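PDB 1YSP: transcriptional regulator kdgR from Escherichia coli, which represses transcription of the genes for uptake and breakdown of 2-keto-3-deoxygluconate, and of eda, the Entner-Doudoroff aldolase gene. Local coordinates for residues E15-T20 against H38-M43. Sequence-based numbering, arbitrary orientation.
Sequences ELSRLT and HKIDSM
S17, on helix 4-20, meets I40 at the end of strand 33-40 through a small patch centred on this pair. The gamma-methyl CG2 of I40 lies 3.6 Å from CB of S17, and OG of S17 is nearly as close to that methyl, at 3.7 Å. With chi1 at -54°, CG1 of I40 stands beside the backbone N and CG2 lies anti to it, turned to the helix. A short serine is consistent with the close approach here, the CA atoms of S17 and I40 standing 6.9 Å apart. Earlier in the helix I40 also touches D10, M13 and R14, so this beta-branched residue, at home in a strand, offers the helix an apolar surface. L16, an apolar leucine fit for a buried place, packs on I24 and on M160, L161 and A164 of helix 151-172. Beyond the pair, NE and NH2 of R18 bond OE1 and OE2 of E15, both oxygens in the guanidinium plane but approached from above the carboxylate, and NZ of K39 reaches OD2 of D41 at 3.0 Å. In this IclR-type C-terminal domain, therefore, S17 and I40 meet by van der Waals contact, while hydrogen bonds nearby, H38 NE2 to D10 OD1 and S42 OG to K21 O, tie strand and following loop to the helix and the residue just after it.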
loop_
_atom_site.group_PDB
_atom_site.type_symbol
_atom_site.label_atom_id
_atom_site.label_comp_id
_atom_site.label_asym_id
_atom_site.label_seq_id
_atom_site.Cartn_x
_atom_site.Cartn_y
_atom_site.Cartn_z
ATOM N N GLU A 15 9.675 -13.622 4.026
ATOM C CA GLU A 15 8.722 -14.420 4.796
ATOM C C GLU A 15 7.256 -14.470 4.218
ATOM O O GLU A 15 6.631 -15.540 4.114
ATOM C CB GLU A 15 8.757 -14.012 6.267
ATOM C CG GLU A 15 7.823 -14.795 7.186
ATOM C CD GLU A 15 8.332 -16.195 7.587
ATOM O OE1 GLU A 15 9.211 -16.799 6.928
ATOM O OE2 GLU A 15 7.821 -16.686 8.599
ATOM N N LEU A 16 6.728 -13.317 3.830
ATOM C CA LEU A 16 5.423 -13.304 3.153
ATOM C C LEU A 16 5.459 -14.061 1.825
ATOM O O LEU A 16 4.502 -14.743 1.485
ATOM C CB LEU A 16 4.993 -11.849 2.881
ATOM C CG LEU A 16 4.540 -11.055 4.103
ATOM C CD1 LEU A 16 4.607 -9.511 3.775
ATOM C CD2 LEU A 16 3.119 -11.518 4.588
ATOM N N SER A 17 6.531 -13.922 1.065
ATOM C CA SER A 17 6.663 -14.624 -0.210
ATOM C C SER A 17 6.665 -16.136 0.043
ATOM O O SER A 17 5.917 -16.886 -0.603
ATOM C CB SER A 17 7.904 -14.182 -0.954
ATOM O OG SER A 17 8.241 -15.054 -2.034
ATOM N N ARG A 18 7.470 -16.565 1.022
ATOM C CA ARG A 18 7.466 -17.954 1.492
ATOM C C ARG A 18 6.065 -18.437 1.882
ATOM O O ARG A 18 5.660 -19.544 1.501
ATOM C CB ARG A 18 8.400 -18.108 2.725
ATOM C CG ARG A 18 8.637 -19.555 3.146
ATOM C CD ARG A 18 9.491 -19.621 4.431
ATOM N NE ARG A 18 8.733 -19.230 5.611
ATOM C CZ ARG A 18 7.853 -19.999 6.248
ATOM N NH1 ARG A 18 7.586 -21.218 5.807
ATOM N NH2 ARG A 18 7.233 -19.556 7.320
ATOM N N LEU A 19 5.341 -17.643 2.673
ATOM C CA LEU A 19 4.023 -18.088 3.151
ATOM C C LEU A 19 2.934 -18.035 2.053
ATOM O O LEU A 19 1.965 -18.801 2.103
ATOM C CB LEU A 19 3.567 -17.294 4.368
ATOM C CG LEU A 19 4.378 -17.314 5.695
ATOM C CD1 LEU A 19 4.030 -16.073 6.554
ATOM C CD2 LEU A 19 4.172 -18.527 6.480
ATOM N N THR A 20 3.072 -17.138 1.080
ATOM C CA THR A 20 1.922 -16.853 0.195
ATOM C C THR A 20 2.186 -17.099 -1.273
ATOM O O THR A 20 1.229 -17.186 -2.057
ATOM C CB THR A 20 1.416 -15.358 0.327
ATOM O OG1 THR A 20 2.390 -14.477 -0.203
ATOM C CG2 THR A 20 1.087 -14.993 1.739
ATOM N N HIS A 38 11.408 -1.561 -2.397
ATOM C CA HIS A 38 11.820 -2.988 -2.388
ATOM C C HIS A 38 10.760 -3.874 -3.043
ATOM O O HIS A 38 9.603 -3.489 -3.122
ATOM C CB HIS A 38 12.142 -3.481 -0.969
ATOM C CG HIS A 38 13.019 -4.707 -0.924
ATOM N ND1 HIS A 38 14.059 -4.921 -1.806
ATOM C CD2 HIS A 38 13.039 -5.754 -0.064
ATOM C CE1 HIS A 38 14.666 -6.059 -1.503
ATOM N NE2 HIS A 38 14.065 -6.588 -0.450
ATOM N N LYS A 39 11.161 -5.041 -3.548
ATOM C CA LYS A 39 10.204 -5.995 -4.114
ATOM C C LYS A 39 10.737 -7.409 -3.905
ATOM O O LYS A 39 11.967 -7.618 -3.977
ATOM C CB LYS A 39 10.061 -5.731 -5.630
ATOM C CG LYS A 39 8.866 -6.351 -6.264
ATOM C CD LYS A 39 8.867 -6.260 -7.835
ATOM C CE LYS A 39 7.729 -7.099 -8.433
ATOM N NZ LYS A 39 7.821 -7.227 -9.911
ATOM N N ILE A 40 9.835 -8.346 -3.615
ATOM C CA ILE A 40 10.133 -9.783 -3.682
ATOM C C ILE A 40 9.118 -10.393 -4.659
ATOM O O ILE A 40 7.899 -10.361 -4.408
ATOM C CB ILE A 40 10.053 -10.487 -2.321
ATOM C CG1 ILE A 40 10.939 -9.803 -1.264
ATOM C CG2 ILE A 40 10.321 -12.015 -2.476
ATOM C CD1 ILE A 40 12.426 -9.867 -1.510
ATOM N N ASP A 41 9.629 -10.939 -5.764
ATOM C CA ASP A 41 8.792 -11.363 -6.897
ATOM C C ASP A 41 8.060 -12.667 -6.701
ATOM O O ASP A 41 8.534 -13.557 -5.994
ATOM C CB ASP A 41 9.620 -11.453 -8.178
ATOM C CG ASP A 41 9.410 -10.266 -9.095
ATOM O OD1 ASP A 41 10.313 -9.403 -9.147
ATOM O OD2 ASP A 41 8.338 -10.190 -9.753
ATOM N N SER A 42 6.910 -12.775 -7.367
ATOM C CA SER A 42 6.132 -14.009 -7.411
ATOM C C SER A 42 6.997 -15.110 -8.041
ATOM O O SER A 42 7.285 -16.117 -7.398
ATOM C CB SER A 42 4.846 -13.784 -8.223
ATOM O OG SER A 42 3.829 -14.701 -7.862
ATOM N N MET A 43 7.405 -14.907 -9.294
ATOM C CA MET A 43 8.442 -15.733 -9.934
ATOM C C MET A 43 9.252 -14.909 -10.943
ATOM O O MET A 43 10.054 -14.046 -10.554
ATOM C CB MET A 43 7.885 -17.029 -10.574
ATOM C CG MET A 43 6.475 -16.958 -11.170
ATOM S SD MET A 43 5.208 -17.265 -9.911
ATOM C CE MET A 43 3.746 -17.631 -10.902
#